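Local coordinates for putative pyridoxal phosphate-dependent transferase (Clostridium difficile, PDB 4DQ6), which belongs to the class I and II aminotransferase family and carries pyridoxal-5'-phosphate covalently bound in its pocket, as expected of a fold-type I pyridoxal phosphate-dependent enzyme, at residues P97-A102 with I201-H206; H216-S221 with T232-T237; E10-S15 with D43-P48; P48-S53 with K238-A243. One frame throughout, in Å; residues are numbered along the deposited sequence. Where two conformers were deposited one is given.

Contact 1. Residues P97-A102 with I201-H206. With PLP (pyridoxal-5'-phosphate), chain C.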
loop_
_atom_site.group_PDB
_atom_site.type_symbol
_atom_site.label_atom_id
_atom_site.label_comp_id
_atom_site.label_asym_id
_atom_site.label_seq_id
_atom_site.Cartn_x
_atom_site.Cartn_y
_atom_site.Cartn_z
ATOM N N PRO A 97 -3.253 4.349 -0.555
ATOM C CA PRO A 97 -1.920 4.284 -1.236
ATOM C C PRO A 97 -1.977 4.844 -2.647
ATOM O O PRO A 97 -0.963 5.109 -3.259
ATOM C CB PRO A 97 -1.562 2.814 -1.185
ATOM C CG PRO A 97 -2.821 2.144 -0.960
ATOM C CD PRO A 97 -3.720 3.022 -0.151
ATOM N N GLY A 98 -3.146 4.906 -3.223
ATOM C CA GLY A 98 -3.366 5.426 -4.583
ATOM C C GLY A 98 -4.795 5.822 -4.876
ATOM O O GLY A 98 -5.788 5.428 -4.198
ATOM N N VAL A 99 -4.942 6.585 -5.945
ATOM C CA VAL A 99 -6.265 7.016 -6.365
ATOM C C VAL A 99 -7.089 5.855 -6.818
ATOM O O VAL A 99 -8.252 5.765 -6.414
ATOM C CB VAL A 99 -6.148 8.091 -7.458
ATOM C CG1 VAL A 99 -7.502 8.367 -8.118
ATOM C CG2 VAL A 99 -5.557 9.363 -6.824
ATOM N N ILE A 100 -6.565 4.986 -7.665
ATOM C CA ILE A 100 -7.425 3.922 -8.190
ATOM C C ILE A 100 -7.861 2.915 -7.115
ATOM O O ILE A 100 -9.016 2.506 -7.054
ATOM C CB ILE A 100 -6.777 3.247 -9.398
ATOM C CG1 ILE A 100 -6.615 4.297 -10.499
ATOM C CG2 ILE A 100 -7.658 2.066 -9.854
ATOM C CD1 ILE A 100 -7.897 4.904 -11.035
ATOM N N PRO A 101 -7.002 2.573 -6.136
ATOM C CA PRO A 101 -7.464 1.757 -5.042
ATOM C C PRO A 101 -8.673 2.348 -4.322
ATOM O O PRO A 101 -9.624 1.638 -3.989
ATOM C CB PRO A 101 -6.268 1.739 -4.107
ATOM C CG PRO A 101 -5.071 1.886 -4.978
ATOM C CD PRO A 101 -5.533 2.673 -6.173
ATOM N N ALA A 102 -8.621 3.657 -4.030
ATOM C CA ALA A 102 -9.751 4.358 -3.388
ATOM C C ALA A 102 -10.978 4.246 -4.248
ATOM O O ALA A 102 -12.073 3.946 -3.734
ATOM C CB ALA A 102 -9.398 5.836 -3.052
ATOM N N ILE A 201 -17.579 10.984 -8.350
ATOM C CA ILE A 201 -16.246 10.759 -7.806
ATOM C C ILE A 201 -15.301 11.538 -8.721
ATOM O O ILE A 201 -15.234 11.301 -9.895
ATOM C CB ILE A 201 -15.850 9.289 -7.812
ATOM C CG1 ILE A 201 -16.673 8.453 -6.825
ATOM C CG2 ILE A 201 -14.370 9.181 -7.432
ATOM C CD1 ILE A 201 -16.411 6.965 -6.959
ATOM N N SER A 202 -14.624 12.541 -8.191
ATOM C CA SER A 202 -13.798 13.405 -9.015
ATOM C C SER A 202 -12.333 13.096 -8.774
ATOM O O SER A 202 -11.832 13.352 -7.659
ATOM C CB SER A 202 -14.104 14.849 -8.689
ATOM O OG SER A 202 -13.437 15.743 -9.585
ATOM N N ASP A 203 -11.629 12.585 -9.799
ATOM C CA ASP A 203 -10.211 12.346 -9.736
ATOM C C ASP A 203 -9.499 13.629 -10.147
ATOM O O ASP A 203 -9.395 13.959 -11.327
ATOM C CB ASP A 203 -9.862 11.187 -10.673
ATOM C CG ASP A 203 -8.412 10.849 -10.732
ATOM O OD1 ASP A 203 -7.594 11.584 -10.178
ATOM O OD2 ASP A 203 -8.094 9.799 -11.319
ATOM N N GLU A 204 -8.886 14.255 -9.137
ATOM C CA GLU A 204 -8.331 15.554 -9.324
ATOM C C GLU A 204 -6.840 15.435 -9.071
ATOM O O GLU A 204 -6.153 16.413 -8.591
ATOM C CB GLU A 204 -9.079 16.613 -8.481
ATOM C CG GLU A 204 -10.551 16.702 -8.811
ATOM C CD GLU A 204 -11.298 17.848 -8.178
ATOM O OE1 GLU A 204 -10.696 18.701 -7.493
ATOM O OE2 GLU A 204 -12.537 17.933 -8.464
ATOM N N ILE A 205 -6.308 14.273 -9.447
ATOM C CA ILE A 205 -4.901 14.053 -9.126
ATOM C C ILE A 205 -4.013 15.091 -9.854
ATOM O O ILE A 205 -2.932 15.459 -9.337
ATOM C CB ILE A 205 -4.430 12.637 -9.397
ATOM C CG1 ILE A 205 -3.053 12.370 -8.698
ATOM C CG2 ILE A 205 -4.319 12.393 -10.872
ATOM C CD1 ILE A 205 -2.600 10.915 -8.770
ATOM N N HIS A 206 -4.382 15.589 -11.021
ATOM C CA HIS A 206 -3.519 16.580 -11.735
ATOM C C HIS A 206 -3.805 18.020 -11.345
ATOM O O HIS A 206 -3.406 18.960 -12.049
ATOM C CB HIS A 206 -3.657 16.455 -13.252
ATOM C CG HIS A 206 -3.300 15.112 -13.817
ATOM N ND1 HIS A 206 -2.003 14.811 -14.233
ATOM C CD2 HIS A 206 -4.052 13.958 -13.978
ATOM C CE1 HIS A 206 -1.983 13.542 -14.668
ATOM N NE2 HIS A 206 -3.233 12.998 -14.494
HETATM N N1 PLP C . -5.697 9.299 -11.900
HETATM C C2 PLP C . -5.268 9.894 -13.061
HETATM C C2A PLP C . -6.148 10.709 -13.960
HETATM C C3 PLP C . -3.892 9.774 -13.489
HETATM O O3 PLP C . -3.479 10.327 -14.621
HETATM C C4 PLP C . -2.968 9.013 -12.664
HETATM C C4A PLP C . -1.536 8.804 -13.084
HETATM C C5 PLP C . -3.497 8.421 -11.445
HETATM C C6 PLP C . -4.862 8.582 -11.112
HETATM C C5A PLP C . -2.547 7.664 -10.570
HETATM O O4P PLP C . -3.350 6.790 -9.849
HETATM P P PLP C . -2.627 6.033 -8.614
HETATM O O1P PLP C . -2.568 7.059 -7.536
HETATM O O2P PLP C . -3.636 4.834 -8.410
HETATM O O3P PLP C . -1.208 5.709 -9.175
#
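Val99, in the first turn of a helix, and Asp203, at the end of a strand, come within 7.4 Å of each other, CA to CA, and both point their CB atoms into the gap. Val99 CG1, set anti to the backbone N (chi1 169°), reaches 3.6 Å from Asp203 OD2, while CG2 packs on Ile205 CD1 at 3.9 Å. The cofactor lies against the same side chains. Asp203 OD2 lies 2.5 Å from N1 of PLP, and its other oxygen, OD1, is held by the backbone N of Ile205 in an Asx turn. That turn brings Ile205 over a face of the pyridine ring, with CG2 3.5 Å from C2. His206 NE2 then shares a 2.7 Å hydrogen bond with PLP O3. At the other end, with Gly98 as N-cap, Val99 N gives a nearly straight bond (169°) to O1P at 2.9 Å and Ile100 N one to O2P at 3.0 Å. Tyr65 of the second subunit and Asn175 are also hydrogen-bonded to PLP. A helix N terminus cradling the phosphate, with a strand-end aspartate at the pyridine nitrogen, is the signature of the fold-type I PLP site.

Contact 2. Residues H216-S221 with T232-T237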
loop_
_atom_site.group_PDB
_atom_site.type_symbol
_atom_site.label_atom_id
_atom_site.label_comp_id
_atom_site.label_asym_id
_atom_site.label_seq_id
_atom_site.Cartn_x
_atom_site.Cartn_y
_atom_site.Cartn_z
ATOM N N HIS A 216 -7.496 25.528 -11.569
ATOM C CA HIS A 216 -8.210 24.371 -11.093
ATOM C C HIS A 216 -9.359 24.751 -10.193
ATOM O O HIS A 216 -9.179 25.500 -9.211
ATOM C CB HIS A 216 -7.292 23.407 -10.354
ATOM C CG HIS A 216 -7.980 22.197 -9.890
ATOM N ND1 HIS A 216 -8.387 21.229 -10.745
ATOM C CD2 HIS A 216 -8.380 21.806 -8.618
ATOM C CE1 HIS A 216 -9.047 20.280 -10.039
ATOM N NE2 HIS A 216 -9.086 20.651 -8.754
ATOM N N ILE A 217 -10.525 24.176 -10.478
ATOM C CA ILE A 217 -11.735 24.303 -9.642
ATOM C C ILE A 217 -12.141 22.915 -9.149
ATOM O O ILE A 217 -12.591 22.102 -9.957
ATOM C CB ILE A 217 -12.916 24.849 -10.480
ATOM C CG1 ILE A 217 -12.553 26.144 -11.195
ATOM C CG2 ILE A 217 -14.167 24.987 -9.623
ATOM C CD1 ILE A 217 -12.123 27.277 -10.313
ATOM N N PRO A 218 -11.997 22.610 -7.866
ATOM C CA PRO A 218 -12.463 21.349 -7.355
ATOM C C PRO A 218 -13.976 21.332 -7.547
ATOM O O PRO A 218 -14.678 22.267 -7.145
ATOM C CB PRO A 218 -12.008 21.362 -5.880
ATOM C CG PRO A 218 -10.891 22.375 -5.879
ATOM C CD PRO A 218 -11.266 23.382 -6.867
ATOM N N MET A 219 -14.477 20.221 -8.061
ATOM C CA MET A 219 -15.897 20.132 -8.240
ATOM C C MET A 219 -16.671 20.351 -6.949
ATOM O O MET A 219 -17.719 21.010 -6.905
ATOM C CB MET A 219 -16.211 18.762 -8.827
ATOM C CG MET A 219 -17.686 18.390 -8.900
ATOM S SD MET A 219 -18.745 19.415 -9.978
ATOM C CE MET A 219 -18.777 18.361 -11.430
ATOM N N ALA A 220 -16.188 19.752 -5.879
ATOM C CA ALA A 220 -16.862 19.845 -4.583
ATOM C C ALA A 220 -16.835 21.246 -3.991
ATOM O O ALA A 220 -17.579 21.510 -3.041
ATOM C CB ALA A 220 -16.166 18.898 -3.596
ATOM N N SER A 221 -16.009 22.143 -4.527
ATOM C CA SER A 221 -15.804 23.479 -3.972
ATOM C C SER A 221 -16.846 24.512 -4.448
ATOM O O SER A 221 -16.892 25.642 -3.967
ATOM C CB SER A 221 -14.399 24.008 -4.319
ATOM O OG SER A 221 -14.299 24.444 -5.671
ATOM N N THR A 232 -13.785 13.365 -3.622
ATOM C CA THR A 232 -12.610 13.856 -4.364
ATOM C C THR A 232 -11.335 13.138 -4.023
ATOM O O THR A 232 -11.021 12.935 -2.841
ATOM C CB THR A 232 -12.390 15.341 -4.059
ATOM O OG1 THR A 232 -13.638 16.062 -4.256
ATOM C CG2 THR A 232 -11.390 15.975 -4.964
ATOM N N CYS A 233 -10.616 12.681 -5.042
ATOM C CA CYS A 233 -9.325 12.025 -4.869
ATOM C C CYS A 233 -8.238 12.980 -5.365
ATOM O O CYS A 233 -8.366 13.527 -6.453
ATOM C CB CYS A 233 -9.218 10.749 -5.653
ATOM S SG CYS A 233 -10.434 9.527 -5.179
ATOM N N MET A 234 -7.217 13.191 -4.537
ATOM C CA MET A 234 -6.032 14.037 -4.832
ATOM C C MET A 234 -4.803 13.368 -4.274
ATOM O O MET A 234 -4.915 12.413 -3.519
ATOM C CB MET A 234 -6.163 15.435 -4.296
ATOM C CG MET A 234 -7.218 16.315 -5.038
ATOM S SD MET A 234 -7.459 17.863 -4.104
ATOM C CE MET A 234 -8.308 18.918 -5.319
ATOM N N ALA A 235 -3.615 13.879 -4.610
ATOM C CA ALA A 235 -2.403 13.242 -4.122
ATOM C C ALA A 235 -1.275 14.226 -4.377
ATOM O O ALA A 235 -1.396 15.064 -5.265
ATOM C CB ALA A 235 -2.090 11.967 -4.884
ATOM N N PRO A 236 -0.136 14.107 -3.665
ATOM C CA PRO A 236 1.068 14.833 -4.019
ATOM C C PRO A 236 1.886 14.196 -5.121
ATOM O O PRO A 236 2.903 14.764 -5.530
ATOM C CB PRO A 236 1.832 14.796 -2.727
ATOM C CG PRO A 236 1.524 13.493 -2.126
ATOM C CD PRO A 236 0.052 13.348 -2.423
ATOM N N THR A 237 1.486 13.016 -5.592
ATOM C CA THR A 237 2.369 12.172 -6.365
ATOM C C THR A 237 2.628 12.691 -7.765
ATOM O O THR A 237 3.749 12.628 -8.236
ATOM C CB THR A 237 1.920 10.719 -6.440
ATOM O OG1 THR A 237 0.588 10.725 -6.904
ATOM C CG2 THR A 237 1.958 10.071 -5.085
HETATM O O HOH W 1 -13.869 18.155 -5.919
#
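Met234 and His216 meet where a loop folds back over the central mixed sheet of the fold-type I large domain, the same loop that also brings Ala220 up to Thr232. Strand 230-234 runs parallel to strand 199-203 on one flank and antiparallel to strand 248-251 on the other, and its even-numbered residues Thr232 and Met234 direct their CB atoms at the loop. From CB, the Met234 chain leaves with CG anti to the carbonyl carbon and continues extended through SD (chi2 171°, chi3 164°), so that the sulfur is carried well clear of the strand and only the methyl reaches the loop 216-221. Leu80 of helix 70-84 and Glu204 border this chain. The two side chains come from opposite directions, and CE meets the ring obliquely, 3.9 Å from His216 NE2; it also lies 4.4 Å from Pro218 CG, a looser apolar contact. The polar work of that imidazole nitrogen is done elsewhere: NE2 is hydrogen-bonded to Glu204 OE1, which fixes the rotation of the ring, and His84 meets the same ring edge-to-face. The loop keeps its own shape through Pro218 O, which accepts both Ser221 N at 2.9 Å and Ser221 OG at 2.7 Å, the hydroxyl arriving on a lone pair. Two residues back on the strand, Thr232 OG1 lies 3.9 Å from Ala220 CB. A water spans the same gap, accepting from Ala220 N at 2.8 Å and donating to Thr232 OG1 at 2.7 Å.

Contact 3. Residues E10-S15 with D43-P48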
loop_
_atom_site.group_PDB
_atom_site.type_symbol
_atom_site.label_atom_id
_atom_site.label_comp_id
_atom_site.label_asym_id
_atom_site.label_seq_id
_atom_site.Cartn_x
_atom_site.Cartn_y
_atom_site.Cartn_z
ATOM N N GLU A 10 19.257 19.406 -16.222
ATOM C CA GLU A 10 20.202 18.343 -15.916
ATOM C C GLU A 10 19.746 16.993 -16.471
ATOM O O GLU A 10 18.660 16.592 -16.213
ATOM C CB GLU A 10 20.382 18.225 -14.375
ATOM C CG GLU A 10 21.344 17.105 -13.947
ATOM C CD GLU A 10 21.641 17.053 -12.439
ATOM O OE1 GLU A 10 20.850 17.554 -11.614
ATOM O OE2 GLU A 10 22.695 16.482 -12.078
ATOM N N ILE A 11 20.596 16.241 -17.173
ATOM C CA ILE A 11 20.225 14.818 -17.436
ATOM C C ILE A 11 20.267 13.939 -16.148
ATOM O O ILE A 11 21.228 13.974 -15.436
ATOM C CB ILE A 11 21.112 14.190 -18.553
ATOM C CG1 ILE A 11 22.609 14.365 -18.257
ATOM C CG2 ILE A 11 20.782 14.853 -19.886
ATOM C CD1 ILE A 11 23.538 13.363 -18.947
ATOM N N VAL A 12 19.233 13.143 -15.837
ATOM C CA VAL A 12 19.336 12.219 -14.682
ATOM C C VAL A 12 18.967 10.820 -15.198
ATOM O O VAL A 12 17.796 10.477 -15.371
ATOM C CB VAL A 12 18.488 12.639 -13.430
ATOM C CG1 VAL A 12 19.056 12.013 -12.165
ATOM C CG2 VAL A 12 18.459 14.154 -13.231
ATOM N N ASP A 13 19.989 10.043 -15.501
ATOM C CA ASP A 13 19.792 8.730 -16.061
ATOM C C ASP A 13 19.100 7.911 -14.968
ATOM O O ASP A 13 19.417 7.982 -13.781
ATOM C CB ASP A 13 21.129 8.124 -16.519
ATOM C CG ASP A 13 20.999 6.675 -16.997
ATOM O OD1 ASP A 13 20.460 6.427 -18.110
ATOM O OD2 ASP A 13 21.466 5.789 -16.247
ATOM N N ARG A 14 18.068 7.213 -15.385
ATOM C CA ARG A 14 17.299 6.413 -14.452
ATOM C C ARG A 14 17.431 4.937 -14.736
ATOM O O ARG A 14 16.661 4.133 -14.214
ATOM C CB ARG A 14 15.857 6.831 -14.517
ATOM C CG ARG A 14 15.535 8.156 -13.895
ATOM C CD ARG A 14 14.104 8.508 -14.197
ATOM N NE ARG A 14 13.172 7.845 -13.281
ATOM C CZ ARG A 14 11.847 7.853 -13.423
ATOM N NH1 ARG A 14 11.312 8.426 -14.496
ATOM N NH2 ARG A 14 11.044 7.267 -12.530
ATOM N N SER A 15 18.456 4.556 -15.508
ATOM C CA SER A 15 18.700 3.146 -15.801
ATOM C C SER A 15 18.928 2.317 -14.522
ATOM O O SER A 15 18.703 1.120 -14.579
ATOM C CB SER A 15 19.924 3.004 -16.734
ATOM O OG SER A 15 21.084 3.270 -15.965
ATOM N N ASP A 43 11.064 12.835 -15.377
ATOM C CA ASP A 43 12.527 12.619 -15.348
ATOM C C ASP A 43 13.232 13.825 -14.748
ATOM O O ASP A 43 14.252 14.379 -15.286
ATOM C CB ASP A 43 13.058 12.339 -16.731
ATOM C CG ASP A 43 12.642 10.972 -17.239
ATOM O OD1 ASP A 43 13.160 9.955 -16.729
ATOM O OD2 ASP A 43 11.806 10.904 -18.159
ATOM N N PHE A 44 12.702 14.205 -13.609
ATOM C CA PHE A 44 13.260 15.246 -12.791
ATOM C C PHE A 44 13.475 14.768 -11.357
ATOM O O PHE A 44 12.768 13.981 -10.855
ATOM C CB PHE A 44 12.357 16.445 -12.709
ATOM C CG PHE A 44 12.134 17.149 -13.993
ATOM C CD1 PHE A 44 13.160 17.479 -14.866
ATOM C CD2 PHE A 44 10.868 17.543 -14.294
ATOM C CE1 PHE A 44 12.869 18.123 -16.070
ATOM C CE2 PHE A 44 10.558 18.228 -15.452
ATOM C CZ PHE A 44 11.583 18.491 -16.366
ATOM N N LYS A 45 14.495 15.271 -10.688
ATOM C CA LYS A 45 14.672 15.046 -9.260
ATOM C C LYS A 45 13.536 15.608 -8.456
ATOM O O LYS A 45 12.921 16.600 -8.853
ATOM C CB LYS A 45 15.965 15.692 -8.785
ATOM C CG LYS A 45 17.184 14.967 -9.300
ATOM C CD LYS A 45 18.424 15.587 -8.743
ATOM C CE LYS A 45 19.611 14.811 -9.251
ATOM N NZ LYS A 45 20.793 15.586 -8.825
ATOM N N ALA A 46 13.222 15.005 -7.331
ATOM C CA ALA A 46 12.206 15.557 -6.447
ATOM C C ALA A 46 12.688 16.861 -5.898
ATOM O O ALA A 46 13.905 17.092 -5.866
ATOM C CB ALA A 46 11.926 14.595 -5.262
ATOM N N ALA A 47 11.815 17.694 -5.413
ATOM C CA ALA A 47 12.169 18.937 -4.790
ATOM C C ALA A 47 13.162 18.759 -3.649
ATOM O O ALA A 47 13.118 17.779 -2.918
ATOM C CB ALA A 47 10.947 19.644 -4.261
ATOM N N PRO A 48 14.088 19.687 -3.511
ATOM C CA PRO A 48 15.028 19.564 -2.398
ATOM C C PRO A 48 14.422 19.366 -1.022
ATOM O O PRO A 48 14.952 18.618 -0.209
ATOM C CB PRO A 48 15.761 20.914 -2.437
ATOM C CG PRO A 48 15.606 21.381 -3.804
ATOM C CD PRO A 48 14.306 20.880 -4.332
HETATM O O HOH W 2 16.701 13.482 -16.330
#
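Glu10 and Arg14, from the N-terminal arm, each face a charged residue of the loop before helix 48-58. These two salt bridges differ in character. Lys45 NZ stands 3.4 Å from Glu10 OE1, and the hydrogen bond within this pair is weak; the ammonium group has a second carboxylate in Glu61 of the second subunit. The Arg14 chain bends at chi3 (82°), turning the guanidinium toward Asp43, and NH1 points almost straight (175°) at Asp43 OD1, 3.3 Å away and in the plane of the guanidinium. At the carboxylate the donor comes from above the plane, and the two flat groups are turned 69° apart. Asp43 was modelled in two conformers, so the details of this bridge are doubtful. Both residues are also held from outside the pair, Asp43 by Lys21 and Trp22, and Arg14 by Asn17 and Asp41.

The apolar part is small. Val12 straddles the end of the lysine chain, which crosses it at about a right angle, CG1 lying 4.1 Å and CG2 4.2 Å from Lys45 CE. Ile62 of the second subunit packs on the same valine.

Water makes the remaining link. One molecule accepts from Val12 N at 2.6 Å and donates to Asp43 O at 2.8 Å, joining backbones whose nearest CA atoms, those of Val12 and Asp43, are 6.9 Å apart.

Such chemistry implies that the arm is held to the body largely by polar links, one of which, at Lys45, continues to Glu61 of the second subunit.

Contact 4. Residues P48-S53 with K238-A243. With PLP (pyridoxal-5'-phosphate), chain C.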
loop_
_atom_site.group_PDB
_atom_site.type_symbol
_atom_site.label_atom_id
_atom_site.label_comp_id
_atom_site.label_asym_id
_atom_site.label_seq_id
_atom_site.Cartn_x
_atom_site.Cartn_y
_atom_site.Cartn_z
ATOM N N PRO A 48 14.088 19.687 -3.511
ATOM C CA PRO A 48 15.028 19.564 -2.398
ATOM C C PRO A 48 14.422 19.366 -1.022
ATOM O O PRO A 48 14.952 18.618 -0.209
ATOM C CB PRO A 48 15.761 20.914 -2.437
ATOM C CG PRO A 48 15.606 21.381 -3.804
ATOM C CD PRO A 48 14.306 20.880 -4.332
ATOM N N CYS A 49 13.308 20.023 -0.734
ATOM C CA CYS A 49 12.667 19.841 0.544
ATOM C C CYS A 49 12.179 18.403 0.788
ATOM O O CYS A 49 12.153 17.894 1.924
ATOM C CB CYS A 49 11.531 20.785 0.716
ATOM S SG CYS A 49 10.247 20.642 -0.555
ATOM N N ILE A 50 11.744 17.774 -0.296
ATOM C CA ILE A 50 11.299 16.365 -0.188
ATOM C C ILE A 50 12.505 15.436 0.070
ATOM O O ILE A 50 12.482 14.633 0.994
ATOM C CB ILE A 50 10.585 15.948 -1.443
ATOM C CG1 ILE A 50 9.307 16.755 -1.582
ATOM C CG2 ILE A 50 10.346 14.425 -1.435
ATOM C CD1 ILE A 50 8.696 16.579 -2.977
ATOM N N ILE A 51 13.637 15.629 -0.673
ATOM C CA ILE A 51 14.829 14.804 -0.467
ATOM C C ILE A 51 15.316 14.991 0.982
ATOM O O ILE A 51 15.634 14.010 1.660
ATOM C CB ILE A 51 15.914 15.137 -1.491
ATOM C CG1 ILE A 51 15.429 14.885 -2.922
ATOM C CG2 ILE A 51 17.186 14.329 -1.219
ATOM C CD1 ILE A 51 16.321 15.563 -3.957
ATOM N N ASP A 52 15.294 16.227 1.484
ATOM C CA ASP A 52 15.843 16.409 2.800
ATOM C C ASP A 52 14.923 15.826 3.889
ATOM O O ASP A 52 15.379 15.295 4.891
ATOM C CB ASP A 52 16.117 17.860 3.055
ATOM C CG ASP A 52 17.245 18.042 4.057
ATOM O OD1 ASP A 52 18.447 17.670 3.773
ATOM O OD2 ASP A 52 16.944 18.559 5.130
ATOM N N SER A 53 13.610 15.860 3.674
ATOM C CA SER A 53 12.671 15.218 4.620
ATOM C C SER A 53 12.928 13.696 4.667
ATOM O O SER A 53 12.893 13.044 5.738
ATOM C CB SER A 53 11.171 15.471 4.253
ATOM O OG SER A 53 10.604 14.696 3.137
ATOM N N LYS A 238 1.601 13.100 -8.477
ATOM C CA LYS A 238 1.789 13.630 -9.850
ATOM C C LYS A 238 2.513 14.974 -9.722
ATOM O O LYS A 238 3.455 15.234 -10.469
ATOM C CB LYS A 238 0.496 13.852 -10.614
ATOM C CG LYS A 238 -0.178 12.562 -11.035
ATOM C CD LYS A 238 0.459 11.946 -12.302
ATOM C CE LYS A 238 0.261 10.423 -12.411
ATOM N NZ LYS A 238 -0.999 9.969 -13.039
ATOM N N THR A 239 2.062 15.815 -8.806
ATOM C CA THR A 239 2.622 17.189 -8.622
ATOM C C THR A 239 4.111 17.197 -8.371
ATOM O O THR A 239 4.879 17.946 -9.014
ATOM C CB THR A 239 1.915 17.883 -7.497
ATOM O OG1 THR A 239 0.474 17.825 -7.660
ATOM C CG2 THR A 239 2.471 19.354 -7.238
ATOM N N PHE A 240 4.507 16.290 -7.484
ATOM C CA PHE A 240 5.850 16.346 -6.980
ATOM C C PHE A 240 6.688 15.154 -7.402
ATOM O O PHE A 240 7.831 15.044 -6.973
ATOM C CB PHE A 240 5.900 16.498 -5.439
ATOM C CG PHE A 240 5.355 17.799 -4.974
ATOM C CD1 PHE A 240 6.118 18.917 -5.095
ATOM C CD2 PHE A 240 4.065 17.912 -4.476
ATOM C CE1 PHE A 240 5.669 20.158 -4.684
ATOM C CE2 PHE A 240 3.580 19.156 -4.098
ATOM C CZ PHE A 240 4.410 20.268 -4.125
ATOM N N ASN A 241 6.227 14.306 -8.292
ATOM C CA ASN A 241 6.985 13.150 -8.773
ATOM C C ASN A 241 7.380 12.172 -7.700
ATOM O O ASN A 241 8.592 11.771 -7.623
ATOM C CB ASN A 241 8.237 13.589 -9.510
ATOM C CG ASN A 241 8.769 12.524 -10.427
ATOM O OD1 ASN A 241 8.056 11.646 -10.899
ATOM N ND2 ASN A 241 10.003 12.644 -10.750
ATOM N N ILE A 242 6.431 11.849 -6.824
ATOM C CA ILE A 242 6.687 10.906 -5.729
ATOM C C ILE A 242 5.668 9.728 -5.761
ATOM O O ILE A 242 5.361 9.156 -4.729
ATOM C CB ILE A 242 6.747 11.615 -4.345
ATOM C CG1 ILE A 242 5.485 12.398 -4.019
ATOM C CG2 ILE A 242 8.015 12.489 -4.283
ATOM C CD1 ILE A 242 5.492 13.073 -2.640
ATOM N N ALA A 243 5.362 9.255 -6.960
ATOM C CA ALA A 243 4.428 8.078 -7.130
ATOM C C ALA A 243 5.042 6.842 -6.469
ATOM O O ALA A 243 4.326 5.984 -5.963
ATOM C CB ALA A 243 4.096 7.798 -8.585
HETATM N N1 PLP C . -5.697 9.299 -11.900
HETATM C C2 PLP C . -5.268 9.894 -13.061
HETATM C C2A PLP C . -6.148 10.709 -13.960
HETATM C C3 PLP C . -3.892 9.774 -13.489
HETATM O O3 PLP C . -3.479 10.327 -14.621
HETATM C C4 PLP C . -2.968 9.013 -12.664
HETATM C C4A PLP C . -1.536 8.804 -13.084
HETATM C C5 PLP C . -3.497 8.421 -11.445
HETATM C C6 PLP C . -4.862 8.582 -11.112
HETATM C C5A PLP C . -2.547 7.664 -10.570
HETATM O O4P PLP C . -3.350 6.790 -9.849
HETATM P P PLP C . -2.627 6.033 -8.614
HETATM O O1P PLP C . -2.568 7.059 -7.536
HETATM O O2P PLP C . -3.636 4.834 -8.410
HETATM O O3P PLP C . -1.208 5.709 -9.175
#
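The Ile50 side chain swings CG1 anti to its carbonyl carbon (chi1 -65°) and then runs out straight (chi2 168°), which delivers CD1 to Phe240 while CG2 is left for Ile242. CD1 lands 3.7 Å from Phe240 CB and 4.1 Å from CD1 of the ring, an oblique approach at the root of the aromatic chain. CG2 meets Ile242 CG2 more loosely, at 4.2 Å. One isoleucine thus spans two residues that flank the turn at Asn241, whose positive phi takes the chain out of the short helix 237-240. The phenyl ring is braced by its neighbour: Thr239 CG2 sits 3.3 Å above one face, offset toward the rim. Ser284 of helix 275-287 touches both Ile50 and Phe240.

The same short helix carries the cofactor-binding lysine of fold-type I enzymes. Lys238, on the other side of the segment from Ile50, bends twice along its chain, at chi2 and again at chi4, and ends in a covalent bond of 1.3 Å from NZ to PLP C4A, consistent with the internal aldimine. Its aliphatic part packs against Ile205 and His206, and Tyr65 of the second subunit also touches it. Between the two packing residues, Asn241 OD1 accepts from the backbone N of Met42. On helix 48-58, the hydroxyl of Ser53 turns back on Ile50, OG donating to Ile50 O at 2.9 Å on a lone pair in the carbonyl plane.

Overall arrangement
From the N terminus, contact 3 closes first, fastening the arm at 10-15 to 43-48 across a loop of 27 residues. Pro48 belongs both to it and to contact 4, whose loop of 184 residues runs on until segment 238-243 returns. Inside that loop lie contact 1, spanning 98 residues, and then contact 2, spanning only 10; they follow one another in series, and no two loops cross. Contacts 1 and 2 share the central sheet through neighbouring strands 199-203 and 230-234. The chain then passes from strand 230-234 into helix 237-240, so contact 4 joins sheet and cofactor to helix 48-58, while contacts 1, 3 and 4 also touch the second subunit.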